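EGF family domain-containing protein (Toxoplasma gondii, PDB 4Z80) binds a RON2-like peptide (RON2L1) through its AMA-family ectodomain and so probably takes part in the moving junction formed during host-cell invasion. Local coordinates at residues Gly59-Tyr64 with Pro88-Ala92; Ile79-Thr84 with Gly293-Phe299. All coordinates share one frame; numbering follows the deposited sequence.

Interaction 1 of 2, residues Gly59-Tyr64 with Pro88-Ala92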
ATOM      1  N   GLY A  59       9.123  -5.045   0.716  1.00 11.37           N
ATOM      2  CA  GLY A  59       9.488  -4.374   1.952  1.00  9.53           C
ATOM      3  C   GLY A  59       8.693  -4.878   3.131  1.00 10.96           C
ATOM      4  O   GLY A  59       7.467  -4.880   3.093  1.00 10.25           O
ATOM      5  N   TYR A  60       9.403  -5.311   4.173  1.00 10.31           N
ATOM      6  CA  TYR A  60       8.796  -5.850   5.384  1.00 12.66           C
ATOM      7  C   TYR A  60       9.492  -5.325   6.626  1.00 11.43           C
ATOM      8  O   TYR A  60      10.712  -5.127   6.637  1.00 13.31           O
ATOM      9  CB  TYR A  60       8.888  -7.385   5.439  1.00 11.10           C
ATOM     10  CG  TYR A  60       8.152  -8.151   4.374  1.00 10.51           C
ATOM     11  CD1 TYR A  60       6.826  -7.887   4.077  1.00  9.59           C
ATOM     12  CD2 TYR A  60       8.788  -9.154   3.671  1.00 11.74           C
ATOM     13  CE1 TYR A  60       6.156  -8.595   3.093  1.00 11.72           C
ATOM     14  CE2 TYR A  60       8.129  -9.876   2.687  1.00 12.58           C
ATOM     15  CZ  TYR A  60       6.817  -9.592   2.396  1.00 10.70           C
ATOM     16  OH  TYR A  60       6.160 -10.300   1.416  1.00 11.90           O
ATOM     17  N   SER A  61       8.718  -5.168   7.692  1.00 11.35           N
ATOM     18  CA  SER A  61       9.285  -5.076   9.028  1.00 12.32           C
ATOM     19  C   SER A  61       8.358  -5.788   9.999  1.00 10.85           C
ATOM     20  O   SER A  61       7.218  -6.108   9.665  1.00 11.89           O
ATOM     21  CB  SER A  61       9.493  -3.627   9.448  1.00 15.33           C
ATOM     22  OG  SER A  61       8.251  -2.978   9.626  1.00 15.52           O
ATOM     23  N   GLU A  62       8.848  -6.056  11.200  1.00 13.87           N
ATOM     24  CA  GLU A  62       8.040  -6.749  12.183  1.00 14.38           C
ATOM     25  C   GLU A  62       6.778  -5.974  12.523  1.00 13.69           C
ATOM     26  O   GLU A  62       6.821  -4.770  12.769  1.00 14.35           O
ATOM     27  CB  GLU A  62       8.846  -6.994  13.454  1.00 16.51           C
ATOM     28  CG  GLU A  62       9.890  -8.104  13.319  1.00 16.59           C
ATOM     29  CD  GLU A  62      11.116  -7.710  12.512  1.00 19.18           C
ATOM     30  OE1 GLU A  62      11.323  -6.503  12.252  1.00 20.20           O
ATOM     31  OE2 GLU A  62      11.878  -8.626  12.134  1.00 21.60           O
ATOM     32  N   MET A  63       5.657  -6.680  12.528  1.00 12.70           N
ATOM     33  CA  MET A  63       4.403  -6.084  12.932  1.00 13.16           C
ATOM     34  C   MET A  63       4.593  -5.337  14.249  1.00 13.33           C
ATOM     35  O   MET A  63       5.126  -5.875  15.222  1.00 14.10           O
ATOM     36  CB  MET A  63       3.314  -7.148  13.062  1.00 15.39           C
ATOM     37  CG  MET A  63       1.983  -6.620  13.612  1.00 15.23           C
ATOM     38  SD  MET A  63       1.232  -5.299  12.635  1.00 15.56           S
ATOM     39  CE  MET A  63       0.619  -6.221  11.219  1.00 15.43           C
ATOM     40  N   TYR A  64       4.169  -4.079  14.245  1.00 13.79           N
ATOM     41  CA  TYR A  64       4.279  -3.202  15.398  1.00 13.14           C
ATOM     42  C   TYR A  64       2.877  -2.829  15.833  1.00 14.99           C
ATOM     43  O   TYR A  64       2.114  -2.263  15.046  1.00 14.44           O
ATOM     44  CB  TYR A  64       5.082  -1.954  15.041  1.00 14.32           C
ATOM     45  CG  TYR A  64       5.193  -0.933  16.143  1.00 14.69           C
ATOM     46  CD1 TYR A  64       6.129  -1.083  17.156  1.00 17.14           C
ATOM     47  CD2 TYR A  64       4.391   0.195  16.151  1.00 16.79           C
ATOM     48  CE1 TYR A  64       6.251  -0.142  18.161  1.00 18.32           C
ATOM     49  CE2 TYR A  64       4.500   1.146  17.155  1.00 18.07           C
ATOM     50  CZ  TYR A  64       5.432   0.969  18.152  1.00 16.91           C
ATOM     51  OH  TYR A  64       5.549   1.913  19.145  1.00 19.87           O
ATOM     52  N   PRO A  88       5.904 -12.663  11.267  1.00 14.82           N
ATOM     53  CA  PRO A  88       4.759 -11.744  11.272  1.00 14.42           C
ATOM     54  C   PRO A  88       5.183 -10.339  10.865  1.00 14.30           C
ATOM     55  O   PRO A  88       5.550  -9.508  11.694  1.00 16.46           O
ATOM     56  CB  PRO A  88       4.263 -11.799  12.718  1.00 17.15           C
ATOM     57  CG  PRO A  88       5.398 -12.257  13.512  1.00 23.06           C
ATOM     58  CD  PRO A  88       6.341 -13.015  12.627  1.00 19.85           C
ATOM     59  N   TYR A  89       5.164 -10.119   9.557  1.00 13.53           N
ATOM     60  CA  TYR A  89       5.622  -8.879   8.948  1.00 10.64           C
ATOM     61  C   TYR A  89       4.477  -7.988   8.465  1.00 11.25           C
ATOM     62  O   TYR A  89       3.513  -8.464   7.853  1.00 14.14           O
ATOM     63  CB  TYR A  89       6.511  -9.184   7.739  1.00 12.43           C
ATOM     64  CG  TYR A  89       7.925  -9.657   8.006  1.00 14.46           C
ATOM     65  CD1 TYR A  89       8.661  -9.193   9.083  1.00 15.03           C
ATOM     66  CD2 TYR A  89       8.534 -10.540   7.129  1.00 14.60           C
ATOM     67  CE1 TYR A  89       9.968  -9.622   9.287  1.00 18.67           C
ATOM     68  CE2 TYR A  89       9.824 -10.971   7.323  1.00 14.84           C
ATOM     69  CZ  TYR A  89      10.536 -10.513   8.400  1.00 19.56           C
ATOM     70  OH  TYR A  89      11.832 -10.954   8.577  1.00 25.08           O
ATOM     71  N   MET A  90       4.616  -6.687   8.706  1.00 12.20           N
ATOM     72  CA  MET A  90       3.813  -5.690   8.003  1.00 10.84           C
ATOM     73  C   MET A  90       4.582  -5.172   6.787  1.00 12.07           C
ATOM     74  O   MET A  90       5.815  -5.177   6.772  1.00 11.55           O
ATOM     75  CB  MET A  90       3.427  -4.532   8.936  1.00 11.98           C
ATOM     76  CG  MET A  90       4.584  -3.754   9.517  1.00 11.67           C
ATOM     77  SD  MET A  90       3.976  -2.592  10.768  1.00 14.68           S
ATOM     78  CE  MET A  90       5.503  -1.751  11.157  1.00 15.58           C
ATOM     79  N   ALA A  91       3.847  -4.736   5.767  1.00 11.64           N
ATOM     80  CA  ALA A  91       4.446  -4.089   4.609  1.00 11.19           C
ATOM     81  C   ALA A  91       5.094  -2.780   5.054  1.00 11.77           C
ATOM     82  O   ALA A  91       4.475  -1.988   5.772  1.00 13.55           O
ATOM     83  CB  ALA A  91       3.400  -3.836   3.531  1.00 12.38           C
ATOM     84  N   ALA A  92       6.333  -2.554   4.632  1.00 10.87           N
ATOM     85  CA  ALA A  92       7.139  -1.441   5.129  1.00 11.66           C
ATOM     86  C   ALA A  92       7.856  -0.740   3.994  1.00 10.71           C
ATOM     87  O   ALA A  92       8.055  -1.315   2.920  1.00 11.32           O
ATOM     88  CB  ALA A  92       8.146  -1.937   6.149  1.00 15.11           C
TER
HETATM   89  O   HOH W   1      13.404  -8.973   9.860  1.00 31.11           O
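Strands 60-62 and 89-91 run antiparallel with a marked twist, their axes at 137° and 4.4 Å apart at closest approach. Ser-61 and Met-90 form the hydrogen-bonded pair: Ser-61 N lies 3.0 Å from Met-90 O, and Met-90 N returns the bond to Ser-61 O. Met-63 N to Pro-88 O and Ala-92 N to Gly-59 O extend the pairing at either end. The result is a small two-stranded antiparallel sheet. Tyr-60 with Ala-91 and Glu-62 with Tyr-89 are the flanking non-hydrogen-bonded pairs, and one residue of each meets diagonally: Tyr-60 lays its CB over one face of the Tyr-89 ring, 3.9 Å from the centroid, a CH-pi contact; the two rings are nearly parallel but slid apart, with centroids 5.3 Å apart. A bend at chi2 (75°) brings the Glu-62 carboxylate alongside Tyr-89, with OE2 at the ring edge 3.6 Å from CE1, and one water links OE2 to Tyr-89 OH. On the face carrying Ser-61 and Met-90, the extended Met-90 chain puts CE 3.4 Å from Ser-61 OG and against Tyr-64 CB, while the Met-63 side chain crosses that of Met-90 at about a right angle, its CE resting against Met-90 CB. Ser-61 OG is hydrogen-bonded to Asp-27, and Tyr-60 OH to the backbone of Gln-297.

Interaction 2 of 2, residues Ile79-Thr84 with Gly293-Phe299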
ATOM      1  N   ILE A  79      -1.126 -13.303  10.922  1.00 16.77           N
ATOM      2  CA  ILE A  79      -0.735 -12.294   9.947  1.00 17.27           C
ATOM      3  C   ILE A  79      -0.347 -13.050   8.681  1.00 16.07           C
ATOM      4  O   ILE A  79       0.355 -14.053   8.761  1.00 16.34           O
ATOM      5  CB  ILE A  79       0.424 -11.428  10.453  1.00 15.78           C
ATOM      6  CG1 ILE A  79       0.101 -10.896  11.859  1.00 22.41           C
ATOM      7  CG2 ILE A  79       0.680 -10.281   9.477  1.00 19.58           C
ATOM      8  CD1 ILE A  79       1.160 -10.051  12.448  1.00 29.69           C
ATOM      9  N   ASP A  80      -0.817 -12.593   7.523  1.00 15.17           N
ATOM     10  CA  ASP A  80      -0.689 -13.374   6.294  1.00 15.56           C
ATOM     11  C   ASP A  80       0.763 -13.716   5.958  1.00 14.00           C
ATOM     12  O   ASP A  80       1.043 -14.771   5.392  1.00 14.68           O
ATOM     13  CB  ASP A  80      -1.349 -12.638   5.117  1.00 15.56           C
ATOM     14  CG  ASP A  80      -0.701 -11.297   4.806  1.00 14.35           C
ATOM     15  OD1 ASP A  80      -0.935 -10.306   5.545  1.00 14.31           O
ATOM     16  OD2 ASP A  80       0.015 -11.230   3.791  1.00 13.57           O
ATOM     17  N   THR A  81       1.687 -12.842   6.332  1.00 11.77           N
ATOM     18  CA  THR A  81       3.111 -13.060   6.068  1.00 11.67           C
ATOM     19  C   THR A  81       3.738 -14.194   6.898  1.00 12.81           C
ATOM     20  O   THR A  81       4.795 -14.718   6.538  1.00 13.48           O
ATOM     21  CB  THR A  81       3.895 -11.761   6.310  1.00 11.02           C
ATOM     22  OG1 THR A  81       3.416 -11.156   7.519  1.00 12.44           O
ATOM     23  CG2 THR A  81       3.680 -10.800   5.136  1.00 11.05           C
ATOM     24  N   LYS A  82       3.110 -14.587   8.001  1.00 12.47           N
ATOM     25  CA  LYS A  82       3.649 -15.711   8.772  1.00 14.50           C
ATOM     26  C   LYS A  82       3.712 -16.957   7.896  1.00 18.05           C
ATOM     27  O   LYS A  82       4.699 -17.695   7.914  1.00 19.64           O
ATOM     28  CB  LYS A  82       2.813 -15.980  10.017  1.00 16.61           C
ATOM     29  CG  LYS A  82       3.037 -14.955  11.088  1.00 24.96           C
ATOM     30  CD  LYS A  82       2.578 -15.476  12.437  1.00 43.91           C
ATOM     31  CE  LYS A  82       1.427 -14.673  12.970  1.00 28.57           C
ATOM     32  NZ  LYS A  82       1.369 -14.776  14.464  1.00 44.47           N
ATOM     33  N   THR A  83       2.675 -17.159   7.100  1.00 14.70           N
ATOM     34  CA  THR A  83       2.602 -18.312   6.210  1.00 16.64           C
ATOM     35  C   THR A  83       3.467 -18.146   4.968  1.00 16.06           C
ATOM     36  O   THR A  83       4.164 -19.070   4.565  1.00 18.63           O
ATOM     37  CB  THR A  83       1.151 -18.563   5.770  1.00 23.54           C
ATOM     38  OG1 THR A  83       0.365 -18.904   6.917  1.00 29.90           O
ATOM     39  CG2 THR A  83       1.060 -19.698   4.740  1.00 25.35           C
ATOM     40  N   THR A  84       3.421 -16.969   4.356  1.00 12.32           N
ATOM     41  CA  THR A  84       4.064 -16.773   3.070  1.00 14.53           C
ATOM     42  C   THR A  84       5.538 -16.406   3.170  1.00 13.68           C
ATOM     43  O   THR A  84       6.295 -16.674   2.241  1.00 13.63           O
ATOM     44  CB  THR A  84       3.363 -15.672   2.285  1.00 12.63           C
ATOM     45  OG1 THR A  84       3.398 -14.470   3.061  1.00 13.07           O
ATOM     46  CG2 THR A  84       1.907 -16.058   1.974  1.00 13.63           C
ATOM     47  N   GLY A 293      -5.646  -6.064   1.959  1.00 11.19           N
ATOM     48  CA  GLY A 293      -5.851  -6.866   3.150  1.00 11.64           C
ATOM     49  C   GLY A 293      -4.638  -7.678   3.571  1.00 11.70           C
ATOM     50  O   GLY A 293      -4.585  -8.204   4.676  1.00 11.88           O
ATOM     51  N   TYR A 294      -3.660  -7.762   2.677  1.00 11.50           N
ATOM     52  CA  TYR A 294      -2.477  -8.595   2.877  1.00 11.64           C
ATOM     53  C   TYR A 294      -1.192  -7.783   2.769  1.00  9.79           C
ATOM     54  O   TYR A 294      -1.075  -6.897   1.907  1.00 11.40           O
ATOM     55  CB  TYR A 294      -2.438  -9.717   1.842  1.00 11.11           C
ATOM     56  CG  TYR A 294      -3.529 -10.764   1.921  1.00 10.30           C
ATOM     57  CD1 TYR A 294      -3.983 -11.247   3.141  1.00 11.74           C
ATOM     58  CD2 TYR A 294      -4.080 -11.292   0.762  1.00 11.75           C
ATOM     59  CE1 TYR A 294      -4.966 -12.234   3.202  1.00 14.18           C
ATOM     60  CE2 TYR A 294      -5.053 -12.281   0.808  1.00 12.37           C
ATOM     61  CZ  TYR A 294      -5.493 -12.745   2.031  1.00 12.77           C
ATOM     62  OH  TYR A 294      -6.474 -13.732   2.087  1.00 13.60           O
ATOM     63  N   HIS A 295      -0.234  -8.102   3.637  1.00 10.24           N
ATOM     64  CA  HIS A 295       1.092  -7.488   3.630  1.00 10.92           C
ATOM     65  C   HIS A 295       2.042  -8.159   2.645  1.00 10.76           C
ATOM     66  O   HIS A 295       3.017  -7.549   2.207  1.00 10.64           O
ATOM     67  CB  HIS A 295       1.713  -7.535   5.018  1.00  9.88           C
ATOM     68  CG  HIS A 295       0.953  -6.761   6.044  1.00 10.41           C
ATOM     69  ND1 HIS A 295       1.041  -5.391   6.159  1.00 11.98           N
ATOM     70  CD2 HIS A 295       0.086  -7.168   6.999  1.00 13.62           C
ATOM     71  CE1 HIS A 295       0.260  -4.988   7.149  1.00 12.59           C
ATOM     72  NE2 HIS A 295      -0.327  -6.046   7.676  1.00 12.23           N
ATOM     73  N   THR A 296       1.752  -9.411   2.310  1.00  9.71           N
ATOM     74  CA  THR A 296       2.588 -10.182   1.391  1.00  8.94           C
ATOM     75  C   THR A 296       2.749  -9.435   0.074  1.00 11.51           C
ATOM     76  O   THR A 296       1.775  -8.938  -0.488  1.00 11.39           O
ATOM     77  CB  THR A 296       1.963 -11.579   1.125  1.00 10.66           C
ATOM     78  OG1 THR A 296       1.901 -12.329   2.345  1.00 11.37           O
ATOM     79  CG2 THR A 296       2.792 -12.361   0.129  1.00 11.69           C
ATOM     80  N   GLN A 297       3.981  -9.368  -0.425  1.00 10.85           N
ATOM     81  CA  GLN A 297       4.238  -8.769  -1.733  1.00 10.23           C
ATOM     82  C   GLN A 297       4.760  -9.768  -2.771  1.00 11.06           C
ATOM     83  O   GLN A 297       4.654  -9.528  -3.966  1.00 12.31           O
ATOM     84  CB  GLN A 297       5.220  -7.612  -1.567  1.00 10.23           C
ATOM     85  CG  GLN A 297       4.590  -6.399  -0.886  1.00 11.04           C
ATOM     86  CD  GLN A 297       5.584  -5.648  -0.031  1.00  9.36           C
ATOM     87  OE1 GLN A 297       6.473  -4.974  -0.548  1.00 11.86           O
ATOM     88  NE2 GLN A 297       5.468  -5.796   1.282  1.00 10.95           N
ATOM     89  N   ASP A 298       5.299 -10.895  -2.310  1.00 11.79           N
ATOM     90  CA  ASP A 298       5.832 -11.933  -3.200  1.00 10.29           C
ATOM     91  C   ASP A 298       5.605 -13.292  -2.556  1.00 10.87           C
ATOM     92  O   ASP A 298       5.929 -13.480  -1.388  1.00 12.87           O
ATOM     93  CB  ASP A 298       7.327 -11.703  -3.463  1.00 10.73           C
ATOM     94  CG  ASP A 298       7.869 -12.537  -4.616  1.00 15.65           C
ATOM     95  OD1 ASP A 298       8.070 -13.754  -4.441  1.00 16.31           O
ATOM     96  OD2 ASP A 298       8.135 -11.960  -5.693  1.00 15.38           O
ATOM     97  N   PHE A 299       5.061 -14.234  -3.316  1.00  9.76           N
ATOM     98  CA  PHE A 299       4.889 -15.606  -2.842  1.00  9.97           C
ATOM     99  C   PHE A 299       5.001 -16.503  -4.059  1.00 10.91           C
ATOM    100  O   PHE A 299       4.275 -16.327  -5.033  1.00 10.55           O
ATOM    101  CB  PHE A 299       3.547 -15.797  -2.131  1.00 10.53           C
ATOM    102  CG  PHE A 299       3.389 -17.146  -1.462  1.00 11.06           C
ATOM    103  CD1 PHE A 299       4.358 -17.615  -0.592  1.00 10.07           C
ATOM    104  CD2 PHE A 299       2.266 -17.926  -1.684  1.00 10.23           C
ATOM    105  CE1 PHE A 299       4.217 -18.841   0.032  1.00 12.46           C
ATOM    106  CE2 PHE A 299       2.121 -19.155  -1.060  1.00 10.54           C
ATOM    107  CZ  PHE A 299       3.102 -19.613  -0.203  1.00 11.23           C
TER
HETATM  108  O   HOH W   2      -3.026  -8.857   6.818  1.00 13.73           O
HETATM  109  O   HOH W   3       7.503 -15.286   0.145  1.00 27.30           O
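Asp-80 and Thr-84, one turn apart on helix 80-84, meet the loop 293-299 from the same side of the helix. The Asp-80 carboxylate takes three bonds from consecutive loop residues. OD1 receives His-295 N on its syn side at 3.0 Å and nearly straight (173°), and a water lies within bonding distance of both Asp-80 OD1 and Gly-293 O. OD2 is gripped twice by Thr-296, through its N on the syn lone pair and its OG1 on the anti side at 2.6 Å. A chi1 of 62° tucks Asp-80 CG between the backbone N and the carbonyl carbon, turning the carboxylate to the loop amides. Asp-80 CB packs 3.6 Å from Tyr-294 CD1. These donors would probably favour the ionised carboxylate and fix its rotation. Thr-84 reaches toward Thr-296 tip to tip, its OG1 2.7 Å from Thr-296 OG1. Its CG2 stands 3.9 Å from the centroid of the Phe-299 ring, 12° off the normal, a CH-pi contact over the ring centre. A second water joins Thr-84 O to Asp-298 O. The loop follows strand 289-291, the edge of a four-stranded antiparallel sheet, and precedes strand 318-321, whose Val-318 bonds to the Phe-299 backbone; strand 89-91 packs against His-295 and Gln-297.

The centres of interactions 1 and 2 lie 10 Å apart, on the same side of the chain's centre. Along the sequence their segments alternate: strand 60-62, helix 80-84, strand 89-91, then, some 200 residues later, loop 293-299. The helix thus belongs to the connection between the two paired strands. Direct links join the contacts: Tyr-89 O lies 2.7 Å from Thr-81 OG1 and Gly-59 O 2.8 Å from Gln-297 NE2, both probable hydrogen bonds, while His-295 ND1 lies 2.9 Å from Ala-91 N. The small two-stranded sheet and its connecting helix are therefore fastened together to a loop far along the sequence, within the AMA1 family region, in one buried part of the ectodomain.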